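Local coordinates for Rio2 kinase (Chaetomium thermophilum, PDB 4GYI), which is an atypical RIO-family protein kinase of pre-40S ribosome maturation that binds ADP and magnesium and probably transfers phosphate from ATP to serine or threonine, at residues A[121-126]-A[188-193]; A[174-179]-A[215-220]; A[196-201]-A[234-239]. All coordinates share one frame; numbering follows the deposited sequence.

Contact 1 (A[121-126]-A[188-193]); sequences QKVLKI and IVMSLV. With ADP (adenosine-5'-diphosphate), chain B.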
loop_
_atom_site.group_PDB
_atom_site.type_symbol
_atom_site.label_atom_id
_atom_site.label_comp_id
_atom_site.label_asym_id
_atom_site.label_seq_id
_atom_site.Cartn_x
_atom_site.Cartn_y
_atom_site.Cartn_z
ATOM N N GLN A 121 -2.310 13.276 -13.504
ATOM C CA GLN A 121 -2.949 12.522 -12.422
ATOM C C GLN A 121 -2.154 11.281 -12.046
ATOM O O GLN A 121 -1.651 10.557 -12.909
ATOM C CB GLN A 121 -4.390 12.142 -12.773
ATOM C CG GLN A 121 -5.264 13.341 -13.136
ATOM C CD GLN A 121 -6.660 12.932 -13.559
ATOM O OE1 GLN A 121 -7.015 11.750 -13.539
ATOM N NE2 GLN A 121 -7.463 13.907 -13.936
ATOM N N LYS A 122 -2.035 11.051 -10.746
ATOM C CA LYS A 122 -1.366 9.871 -10.217
ATOM C C LYS A 122 -2.193 9.316 -9.060
ATOM O O LYS A 122 -3.138 9.965 -8.600
ATOM C CB LYS A 122 0.025 10.248 -9.705
ATOM C CG LYS A 122 0.842 11.070 -10.680
ATOM C CD LYS A 122 1.854 11.904 -9.936
ATOM C CE LYS A 122 2.539 12.883 -10.860
ATOM N NZ LYS A 122 3.550 12.239 -11.752
ATOM N N VAL A 123 -1.834 8.123 -8.584
ATOM C CA VAL A 123 -2.539 7.514 -7.461
ATOM C C VAL A 123 -1.748 7.637 -6.174
ATOM O O VAL A 123 -0.542 7.426 -6.156
ATOM C CB VAL A 123 -2.842 6.019 -7.740
ATOM C CG1 VAL A 123 -3.141 5.253 -6.453
ATOM C CG2 VAL A 123 -3.994 5.896 -8.714
ATOM N N LEU A 124 -2.433 8.016 -5.101
ATOM C CA LEU A 124 -1.842 7.981 -3.780
ATOM C C LEU A 124 -2.475 6.819 -3.015
ATOM O O LEU A 124 -3.692 6.766 -2.851
ATOM C CB LEU A 124 -2.102 9.292 -3.041
ATOM C CG LEU A 124 -1.663 9.306 -1.572
ATOM C CD1 LEU A 124 -0.146 9.301 -1.470
ATOM C CD2 LEU A 124 -2.234 10.505 -0.853
ATOM N N LYS A 125 -1.663 5.872 -2.577
ATOM C CA LYS A 125 -2.198 4.754 -1.799
ATOM C C LYS A 125 -1.797 4.953 -0.347
ATOM O O LYS A 125 -0.638 5.232 -0.061
ATOM C CB LYS A 125 -1.668 3.414 -2.311
ATOM C CG LYS A 125 -2.213 2.170 -1.547
ATOM C CD LYS A 125 -1.699 0.895 -2.199
ATOM C CE LYS A 125 -2.139 -0.379 -1.447
ATOM N NZ LYS A 125 -1.887 -1.600 -2.280
ATOM N N ILE A 126 -2.766 4.840 0.556
ATOM C CA ILE A 126 -2.520 5.009 1.980
ATOM C C ILE A 126 -2.815 3.698 2.691
ATOM O O ILE A 126 -3.937 3.228 2.656
ATOM C CB ILE A 126 -3.440 6.107 2.562
ATOM C CG1 ILE A 126 -3.225 7.427 1.786
ATOM C CG2 ILE A 126 -3.159 6.302 4.057
ATOM C CD1 ILE A 126 -4.132 8.581 2.248
ATOM N N ILE A 188 2.106 5.617 -0.758
ATOM C CA ILE A 188 2.855 5.502 -1.993
ATOM C C ILE A 188 2.172 6.348 -3.028
ATOM O O ILE A 188 0.945 6.361 -3.083
ATOM C CB ILE A 188 2.879 4.064 -2.526
ATOM C CG1 ILE A 188 3.659 3.152 -1.576
ATOM C CG2 ILE A 188 3.509 4.020 -3.933
ATOM C CD1 ILE A 188 3.714 1.709 -2.046
ATOM N N VAL A 189 2.959 7.061 -3.829
ATOM C CA VAL A 189 2.428 7.745 -4.992
ATOM C C VAL A 189 2.862 6.930 -6.186
ATOM O O VAL A 189 4.030 6.606 -6.309
ATOM C CB VAL A 189 2.961 9.193 -5.122
ATOM C CG1 VAL A 189 2.495 9.808 -6.432
ATOM C CG2 VAL A 189 2.489 10.043 -3.960
ATOM N N MET A 190 1.925 6.561 -7.053
ATOM C CA MET A 190 2.284 5.755 -8.204
ATOM C C MET A 190 1.476 6.221 -9.419
ATOM O O MET A 190 0.489 6.943 -9.268
ATOM C CB MET A 190 1.980 4.284 -7.910
ATOM C CG MET A 190 0.487 3.981 -7.904
ATOM S SD MET A 190 0.069 2.311 -7.384
ATOM C CE MET A 190 0.091 2.467 -5.611
ATOM N N SER A 191 1.881 5.802 -10.614
ATOM C CA SER A 191 1.164 6.219 -11.814
ATOM C C SER A 191 -0.265 5.694 -11.769
ATOM O O SER A 191 -0.553 4.695 -11.108
ATOM C CB SER A 191 1.867 5.737 -13.088
ATOM O OG SER A 191 1.726 4.342 -13.250
ATOM N N LEU A 192 -1.159 6.412 -12.428
ATOM C CA LEU A 192 -2.540 5.980 -12.589
ATOM C C LEU A 192 -2.606 5.128 -13.845
ATOM O O LEU A 192 -2.310 5.601 -14.919
ATOM C CB LEU A 192 -3.437 7.203 -12.746
ATOM C CG LEU A 192 -4.890 6.972 -13.162
ATOM C CD1 LEU A 192 -5.635 6.225 -12.072
ATOM C CD2 LEU A 192 -5.531 8.324 -13.449
ATOM N N VAL A 193 -2.974 3.865 -13.709
ATOM C CA VAL A 193 -3.014 2.965 -14.854
ATOM C C VAL A 193 -4.363 3.098 -15.536
ATOM O O VAL A 193 -5.392 3.093 -14.873
ATOM C CB VAL A 193 -2.825 1.493 -14.395
ATOM C CG1 VAL A 193 -2.824 0.557 -15.576
ATOM C CG2 VAL A 193 -1.537 1.347 -13.617
HETATM P PB ADP B . -5.926 -2.584 -1.538
HETATM O O1B ADP B . -6.737 -1.783 -0.547
HETATM O O2B ADP B . -6.564 -3.798 -2.165
HETATM O O3B ADP B . -4.518 -2.861 -0.843
HETATM P PA ADP B . -4.991 -1.941 -4.194
HETATM O O1A ADP B . -5.412 -3.355 -4.488
HETATM O O2A ADP B . -3.530 -1.571 -4.414
HETATM O O3A ADP B . -5.443 -1.546 -2.697
HETATM O "O5'" ADP B . -5.970 -0.977 -5.012
HETATM C "C5'" ADP B . -7.387 -1.074 -4.811
HETATM C "C4'" ADP B . -8.117 -0.644 -6.081
HETATM O "O4'" ADP B . -7.701 0.676 -6.476
HETATM C "C3'" ADP B . -7.834 -1.519 -7.302
HETATM O "O3'" ADP B . -8.682 -2.669 -7.394
HETATM C "C2'" ADP B . -8.048 -0.570 -8.462
HETATM O "O2'" ADP B . -9.449 -0.366 -8.682
HETATM C "C1'" ADP B . -7.574 0.747 -7.901
HETATM N N9 ADP B . -6.149 1.027 -8.164
HETATM C C8 ADP B . -5.143 0.865 -7.283
HETATM N N7 ADP B . -3.955 1.262 -7.810
HETATM C C5 ADP B . -4.228 1.702 -9.056
HETATM C C6 ADP B . -3.449 2.273 -10.168
HETATM N N6 ADP B . -2.118 2.454 -10.040
HETATM N N1 ADP B . -4.109 2.605 -11.295
HETATM C C2 ADP B . -5.444 2.444 -11.432
HETATM N N3 ADP B . -6.216 1.937 -10.463
HETATM C C4 ADP B . -5.670 1.550 -9.281
HETATM O O HOH W 1 -0.031 8.718 -13.798
#

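Contact 2 (A[174-179]-A[215-220]); sequences GFPVPE and IALILR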
loop_
_atom_site.group_PDB
_atom_site.type_symbol
_atom_site.label_atom_id
_atom_site.label_comp_id
_atom_site.label_asym_id
_atom_site.label_seq_id
_atom_site.Cartn_x
_atom_site.Cartn_y
_atom_site.Cartn_z
ATOM N N GLY A 174 10.706 -5.091 -16.097
ATOM C CA GLY A 174 9.803 -5.147 -17.233
ATOM C C GLY A 174 8.437 -5.780 -16.969
ATOM O O GLY A 174 7.704 -6.078 -17.913
ATOM N N PHE A 175 8.086 -5.991 -15.704
ATOM C CA PHE A 175 6.748 -6.494 -15.352
ATOM C C PHE A 175 5.674 -5.419 -15.550
ATOM O O PHE A 175 5.950 -4.227 -15.389
ATOM C CB PHE A 175 6.696 -6.943 -13.906
ATOM C CG PHE A 175 7.340 -8.263 -13.656
ATOM C CD1 PHE A 175 6.578 -9.415 -13.581
ATOM C CD2 PHE A 175 8.710 -8.353 -13.461
ATOM C CE1 PHE A 175 7.165 -10.639 -13.332
ATOM C CE2 PHE A 175 9.306 -9.574 -13.212
ATOM C CZ PHE A 175 8.534 -10.719 -13.148
ATOM N N PRO A 176 4.443 -5.837 -15.902
ATOM C CA PRO A 176 3.364 -4.852 -16.075
ATOM C C PRO A 176 2.775 -4.441 -14.707
ATOM O O PRO A 176 1.855 -5.062 -14.203
ATOM C CB PRO A 176 2.345 -5.603 -16.925
ATOM C CG PRO A 176 2.544 -7.071 -16.531
ATOM C CD PRO A 176 4.017 -7.216 -16.211
ATOM N N VAL A 177 3.345 -3.405 -14.106
ATOM C CA VAL A 177 2.916 -2.944 -12.805
ATOM C C VAL A 177 2.911 -1.432 -12.930
ATOM O O VAL A 177 3.461 -0.897 -13.886
ATOM C CB VAL A 177 3.902 -3.384 -11.706
ATOM C CG1 VAL A 177 3.989 -4.923 -11.631
ATOM C CG2 VAL A 177 5.289 -2.751 -11.935
ATOM N N PRO A 178 2.273 -0.730 -11.985
ATOM C CA PRO A 178 2.292 0.730 -12.102
ATOM C C PRO A 178 3.709 1.253 -11.927
ATOM O O PRO A 178 4.515 0.599 -11.280
ATOM C CB PRO A 178 1.422 1.191 -10.920
ATOM C CG PRO A 178 0.586 0.006 -10.573
ATOM C CD PRO A 178 1.456 -1.185 -10.851
ATOM N N GLU A 179 4.026 2.414 -12.490
ATOM C CA GLU A 179 5.324 3.019 -12.186
ATOM C C GLU A 179 5.338 3.602 -10.777
ATOM O O GLU A 179 4.517 4.458 -10.445
ATOM C CB GLU A 179 5.693 4.112 -13.186
ATOM C CG GLU A 179 6.906 4.915 -12.747
ATOM C CD GLU A 179 7.298 5.988 -13.746
ATOM O OE1 GLU A 179 6.896 5.879 -14.923
ATOM O OE2 GLU A 179 8.012 6.934 -13.354
ATOM N N ILE A 215 -1.551 -16.907 -16.093
ATOM C CA ILE A 215 -0.737 -18.038 -15.659
ATOM C C ILE A 215 0.727 -17.777 -15.959
ATOM O O ILE A 215 1.589 -18.000 -15.108
ATOM C CB ILE A 215 -1.168 -19.352 -16.344
ATOM C CG1 ILE A 215 -2.569 -19.753 -15.877
ATOM C CG2 ILE A 215 -0.169 -20.461 -16.056
ATOM C CD1 ILE A 215 -2.726 -19.852 -14.353
ATOM N N ALA A 216 1.018 -17.292 -17.164
ATOM C CA ALA A 216 2.394 -16.905 -17.483
ATOM C C ALA A 216 2.929 -15.867 -16.470
ATOM O O ALA A 216 4.081 -15.946 -16.041
ATOM C CB ALA A 216 2.518 -16.390 -18.947
ATOM N N LEU A 217 2.089 -14.918 -16.060
ATOM C CA LEU A 217 2.511 -13.958 -15.038
ATOM C C LEU A 217 2.904 -14.616 -13.709
ATOM O O LEU A 217 3.913 -14.250 -13.114
ATOM C CB LEU A 217 1.443 -12.889 -14.780
ATOM C CG LEU A 217 1.456 -11.696 -15.722
ATOM C CD1 LEU A 217 0.363 -10.723 -15.336
ATOM C CD2 LEU A 217 2.817 -11.028 -15.703
ATOM N N ILE A 218 2.100 -15.559 -13.236
ATOM C CA ILE A 218 2.412 -16.225 -11.968
ATOM C C ILE A 218 3.715 -16.993 -12.089
ATOM O O ILE A 218 4.550 -16.952 -11.189
ATOM C CB ILE A 218 1.322 -17.191 -11.556
ATOM C CG1 ILE A 218 0.063 -16.416 -11.183
ATOM C CG2 ILE A 218 1.803 -18.079 -10.385
ATOM C CD1 ILE A 218 -1.186 -17.285 -11.154
ATOM N N LEU A 219 3.891 -17.668 -13.225
ATOM C CA LEU A 219 5.118 -18.392 -13.491
ATOM C C LEU A 219 6.294 -17.434 -13.688
ATOM O O LEU A 219 7.389 -17.698 -13.209
ATOM C CB LEU A 219 4.958 -19.328 -14.688
ATOM C CG LEU A 219 3.932 -20.452 -14.485
ATOM C CD1 LEU A 219 3.848 -21.360 -15.718
ATOM C CD2 LEU A 219 4.241 -21.287 -13.241
ATOM N N ARG A 220 6.073 -16.312 -14.366
ATOM C CA ARG A 220 7.160 -15.344 -14.523
ATOM C C ARG A 220 7.592 -14.784 -13.172
ATOM O O ARG A 220 8.792 -14.679 -12.896
ATOM C CB ARG A 220 6.797 -14.205 -15.483
ATOM C CG ARG A 220 7.970 -13.265 -15.739
ATOM C CD ARG A 220 7.671 -12.189 -16.788
ATOM N NE ARG A 220 8.825 -11.299 -16.927
ATOM C CZ ARG A 220 8.777 -10.027 -17.328
ATOM N NH1 ARG A 220 7.621 -9.445 -17.660
ATOM N NH2 ARG A 220 9.906 -9.332 -17.400
#

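Contact 3 (A[196-201]-A[234-239]); sequences LPMRQV and FNILIR. With MG (magnesium ion), chain C; ADP (adenosine-5'-diphosphate), chain B.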
loop_
_atom_site.group_PDB
_atom_site.type_symbol
_atom_site.label_atom_id
_atom_site.label_comp_id
_atom_site.label_asym_id
_atom_site.label_seq_id
_atom_site.Cartn_x
_atom_site.Cartn_y
_atom_site.Cartn_z
ATOM N N LEU A 196 -9.052 -1.104 -15.585
ATOM C CA LEU A 196 -10.003 -1.344 -14.516
ATOM C C LEU A 196 -9.845 -2.785 -14.019
ATOM O O LEU A 196 -9.393 -3.651 -14.771
ATOM C CB LEU A 196 -11.408 -1.131 -15.063
ATOM C CG LEU A 196 -11.568 0.176 -15.840
ATOM C CD1 LEU A 196 -12.991 0.302 -16.385
ATOM C CD2 LEU A 196 -11.223 1.361 -14.966
ATOM N N PRO A 197 -10.215 -3.044 -12.758
ATOM C CA PRO A 197 -10.089 -4.393 -12.194
ATOM C C PRO A 197 -10.767 -5.431 -13.094
ATOM O O PRO A 197 -11.832 -5.161 -13.637
ATOM C CB PRO A 197 -10.858 -4.295 -10.870
ATOM C CG PRO A 197 -10.834 -2.857 -10.505
ATOM C CD PRO A 197 -10.774 -2.077 -11.792
ATOM N N MET A 198 -10.142 -6.590 -13.253
ATOM C CA MET A 198 -10.714 -7.689 -14.036
ATOM C C MET A 198 -12.120 -8.100 -13.550
ATOM O O MET A 198 -12.957 -8.530 -14.335
ATOM C CB MET A 198 -9.759 -8.895 -14.013
ATOM C CG MET A 198 -10.204 -10.061 -14.875
ATOM S SD MET A 198 -8.894 -11.310 -14.972
ATOM C CE MET A 198 -8.625 -11.689 -13.228
ATOM N N ARG A 199 -12.369 -7.950 -12.253
ATOM C CA ARG A 199 -13.666 -8.269 -11.667
ATOM C C ARG A 199 -14.820 -7.678 -12.476
ATOM O O ARG A 199 -15.866 -8.305 -12.622
ATOM C CB ARG A 199 -13.727 -7.737 -10.226
ATOM C CG ARG A 199 -15.026 -8.039 -9.490
ATOM C CD ARG A 199 -15.668 -6.774 -8.921
ATOM N NE ARG A 199 -16.406 -6.006 -9.927
ATOM C CZ ARG A 199 -17.685 -6.213 -10.237
ATOM N NH1 ARG A 199 -18.374 -7.169 -9.626
ATOM N NH2 ARG A 199 -18.277 -5.471 -11.165
ATOM N N GLN A 200 -14.621 -6.482 -13.025
ATOM C CA GLN A 200 -15.713 -5.791 -13.703
ATOM C C GLN A 200 -15.619 -5.807 -15.222
ATOM O O GLN A 200 -16.407 -5.135 -15.900
ATOM C CB GLN A 200 -15.857 -4.354 -13.185
ATOM C CG GLN A 200 -14.586 -3.560 -13.197
ATOM C CD GLN A 200 -14.760 -2.163 -12.608
ATOM O OE1 GLN A 200 -14.478 -1.925 -11.430
ATOM N NE2 GLN A 200 -15.214 -1.228 -13.438
ATOM N N VAL A 201 -14.669 -6.574 -15.755
ATOM C CA VAL A 201 -14.507 -6.669 -17.206
ATOM C C VAL A 201 -15.825 -7.138 -17.813
ATOM O O VAL A 201 -16.409 -8.129 -17.362
ATOM C CB VAL A 201 -13.312 -7.582 -17.615
ATOM C CG1 VAL A 201 -13.624 -9.052 -17.356
ATOM C CG2 VAL A 201 -12.931 -7.343 -19.074
ATOM N N PHE A 234 -9.348 -8.607 -8.194
ATOM C CA PHE A 234 -9.278 -7.248 -7.654
ATOM C C PHE A 234 -7.898 -6.637 -7.806
ATOM O O PHE A 234 -7.765 -5.420 -7.786
ATOM C CB PHE A 234 -9.661 -7.223 -6.173
ATOM C CG PHE A 234 -11.034 -7.756 -5.899
ATOM C CD1 PHE A 234 -12.146 -6.950 -6.072
ATOM C CD2 PHE A 234 -11.213 -9.076 -5.488
ATOM C CE1 PHE A 234 -13.427 -7.441 -5.826
ATOM C CE2 PHE A 234 -12.482 -9.579 -5.247
ATOM C CZ PHE A 234 -13.597 -8.757 -5.418
ATOM N N ASN A 235 -6.875 -7.477 -7.948
ATOM C CA ASN A 235 -5.503 -6.987 -8.056
ATOM C C ASN A 235 -4.934 -7.140 -9.445
ATOM O O ASN A 235 -3.735 -6.966 -9.670
ATOM C CB ASN A 235 -4.612 -7.676 -7.017
ATOM C CG ASN A 235 -5.037 -7.323 -5.621
ATOM O OD1 ASN A 235 -5.592 -6.248 -5.422
ATOM N ND2 ASN A 235 -4.840 -8.226 -4.662
ATOM N N ILE A 236 -5.812 -7.508 -10.365
ATOM C CA ILE A 236 -5.470 -7.580 -11.773
ATOM C C ILE A 236 -6.321 -6.557 -12.508
ATOM O O ILE A 236 -7.556 -6.595 -12.464
ATOM C CB ILE A 236 -5.731 -8.987 -12.357
ATOM C CG1 ILE A 236 -4.806 -10.001 -11.683
ATOM C CG2 ILE A 236 -5.506 -8.989 -13.872
ATOM C CD1 ILE A 236 -5.346 -11.419 -11.671
ATOM N N LEU A 237 -5.643 -5.628 -13.159
ATOM C CA LEU A 237 -6.296 -4.603 -13.939
ATOM C C LEU A 237 -6.158 -5.028 -15.387
ATOM O O LEU A 237 -5.159 -5.621 -15.764
ATOM C CB LEU A 237 -5.620 -3.236 -13.708
ATOM C CG LEU A 237 -5.522 -2.702 -12.261
ATOM C CD1 LEU A 237 -5.170 -1.217 -12.226
ATOM C CD2 LEU A 237 -6.801 -2.931 -11.489
ATOM N N ILE A 238 -7.170 -4.728 -16.190
ATOM C CA ILE A 238 -7.165 -5.093 -17.588
ATOM C C ILE A 238 -7.146 -3.833 -18.426
ATOM O O ILE A 238 -8.084 -3.043 -18.368
ATOM C CB ILE A 238 -8.423 -5.896 -17.955
ATOM C CG1 ILE A 238 -8.513 -7.178 -17.117
ATOM C CG2 ILE A 238 -8.398 -6.254 -19.436
ATOM C CD1 ILE A 238 -7.315 -8.070 -17.278
ATOM N N ARG A 239 -6.067 -3.617 -19.175
ATOM C CA ARG A 239 -6.057 -2.521 -20.139
ATOM C C ARG A 239 -6.707 -3.034 -21.413
ATOM O O ARG A 239 -6.341 -4.099 -21.907
ATOM C CB ARG A 239 -4.634 -2.043 -20.445
ATOM C CG ARG A 239 -4.574 -0.560 -20.797
ATOM C CD ARG A 239 -3.318 -0.154 -21.560
ATOM N NE ARG A 239 -2.092 -0.767 -21.053
ATOM C CZ ARG A 239 -1.301 -0.228 -20.127
ATOM N NH1 ARG A 239 -1.604 0.944 -19.586
ATOM N NH2 ARG A 239 -0.206 -0.865 -19.735
HETATM MG MG MG C . -5.891 -5.133 -3.644
HETATM P PB ADP B . -5.926 -2.584 -1.538
HETATM O O1B ADP B . -6.737 -1.783 -0.547
HETATM O O2B ADP B . -6.564 -3.798 -2.165
HETATM O O3B ADP B . -4.518 -2.861 -0.843
HETATM P PA ADP B . -4.991 -1.941 -4.194
HETATM O O1A ADP B . -5.412 -3.355 -4.488
HETATM O O2A ADP B . -3.530 -1.571 -4.414
HETATM O O3A ADP B . -5.443 -1.546 -2.697
HETATM O "O5'" ADP B . -5.970 -0.977 -5.012
HETATM C "C5'" ADP B . -7.387 -1.074 -4.811
HETATM C "C4'" ADP B . -8.117 -0.644 -6.081
HETATM O "O4'" ADP B . -7.701 0.676 -6.476
HETATM C "C3'" ADP B . -7.834 -1.519 -7.302
HETATM O "O3'" ADP B . -8.682 -2.669 -7.394
HETATM C "C2'" ADP B . -8.048 -0.570 -8.462
HETATM O "O2'" ADP B . -9.449 -0.366 -8.682
HETATM C "C1'" ADP B . -7.574 0.747 -7.901
HETATM N N9 ADP B . -6.149 1.027 -8.164
HETATM C C8 ADP B . -5.143 0.865 -7.283
HETATM N N7 ADP B . -3.955 1.262 -7.810
HETATM C C5 ADP B . -4.228 1.702 -9.056
HETATM C C6 ADP B . -3.449 2.273 -10.168
HETATM N N6 ADP B . -2.118 2.454 -10.040
HETATM N N1 ADP B . -4.109 2.605 -11.295
HETATM C C2 ADP B . -5.444 2.444 -11.432
HETATM N N3 ADP B . -6.216 1.937 -10.463
HETATM C C4 ADP B . -5.670 1.550 -9.281
HETATM O O HOH W 2 -7.766 -4.838 -4.503
HETATM O O HOH W 3 -6.829 -6.678 -2.552
#

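Contact 1 (A[121-126]-A[188-193])
V123 and M190 face each other as an antiparallel hydrogen-bonded pair, each backbone N-H meeting the other's carbonyl: V123 N to M190 O is 2.7 Å and M190 N to V123 O is 2.8 Å. K125 and I188 repeat the pair of hydrogen bonds two residues on, K125 N reaching I188 O at 2.7 Å. At the Q121 and L192 end a water bridges the two segments, donating to Q121 O and accepting from L192 N.

Apolar contacts fall on both faces of this ladder. On one, L124 CD1 touches V189 CG2 at 3.7 Å. On the other, V123 and M190 lie side by side; branched V123 suits an extended strand and presents CG2 to the adenine at C6. V123 CG2 also meets CD1 of L192, in the loop that follows. M190 CG sits between the backbone N and the carbonyl carbon (chi1 72°), and the chain bends at chi3 to set CE against K125 CB, 3.9 Å away.

Both segments also bind the nucleotide. As in the kinase hinge, S191 O accepts from ADP N6 at 2.9 Å while V193 N donates to ADP N1 at 3.0 Å; M190 SD takes a weak bond from N6. K125, extended throughout, is long enough to put NZ 2.7 Å from ADP O2A. E163 forms a salt bridge with NZ, completing the lysine-glutamate pair familiar from protein kinases.

In the five-stranded sheet, strand 109-115 lies beyond 121-127 and 180-184 beyond 187-191. L124 and V189 face helix 79-92, I188 and M190 helix 149-172.

Contact 2 (A[174-179]-A[215-220])
The guanidinium of R220 lies flat on the ring of F175, a cation-pi stack between the loop that follows helix 149-172 and helix 207-223 of the RIO kinase domain. The two planes are only 9° apart, and R220 CZ stands 4.0 Å from the ring centroid, directly over the centre. The two side chains overlap while heading opposite ways, which brings the aliphatic part of the arginine onto the ring as well: R220 CG is 3.7 Å from F175 CE1. An arginine suits this place because its methylenes span the gap between helix and loop while its flat cationic end matches an aromatic face. CG anti to the backbone N (chi1 -175°) begins a chain extended as far as NE.

At the guanidinium edge, near its plane, NH1 makes a weak hydrogen bond of 3.4 Å to G174 O. An alanine in place of R220 would probably leave that face of F175 without its cationic cover and open a gap between loop and helix.

G174 closes helix 149-172 with a Schellman motif; its positive phi would jam a side chain against the preceding carbonyl, hence the glycine. P176 follows at the centre of an inverse gamma turn, its rigid ring suited to so tight a bend. Elsewhere the F175 ring meets H224 edge-to-face and packs on L170 of helix 149-172, so the phenylalanine joins both helices. Beside the stack, P176 packs on L217, with P176 CD 4.0 Å from L217 CD2.

Contact 3 (A[196-201]-A[234-239])
The magnesium and ribose side of the kinase nucleotide site is built on this short antiparallel pairing, in which L196 and P197 run beside L237 and I238. I238 N donates to L196 O at 2.8 Å, and M198 N to I236 O at 2.7 Å. Between these bonds a proline fits because P197 forms a non-hydrogen-bonded pair with L237, where no N-H is called for; its CG lies 3.4 Å from ADP O2'. L237 CD2 rests against the proline, while L237 CD1 reaches ADP C2 at 3.8 Å.

Strand 196-197 is an edge of the three-stranded sheet it forms with 236-242 and 250-256, and the chain then turns into a 3-10 segment at 198-200. M198, flexible enough to bend at chi3 (57°), brings CE to 3.6 Å from I236 CD1, with its CB against I238 CG1. L210 and L214 of helix 207-223 border this apolar patch.

Just ahead of strand 236-242, F234 O accepts a hydrogen bond from ADP O3'. N235 supplies a carboxamide oxygen to the metal: OD1 binds magnesium at 2.1 Å, alongside ADP O1A and O2B and two waters, with D258, present as aspartyl phosphate, also part of the site; ND2 is held by D230 O.

All three contacts lie within the RIO kinase domain and are arranged around its nucleotide site. Contact 1 joins two strands of the five-stranded sheet, and contact 3 two strands of the three-stranded one; their centres are about 16 Å apart, and both touch ADP, one chiefly at adenine and phosphate, the other at ribose, magnesium and adenine C2. Along the chain contact 1 closes before contact 3 opens, whereas contact 2 interleaves with each. The centres of contacts 1 and 2 are about 19 Å apart, those of contacts 2 and 3 about 14 Å. E179 O lies 3.0 Å from S191 N, a probable hydrogen bond. Loop 174-179 therefore links the hinge-like segment with helix 207-223.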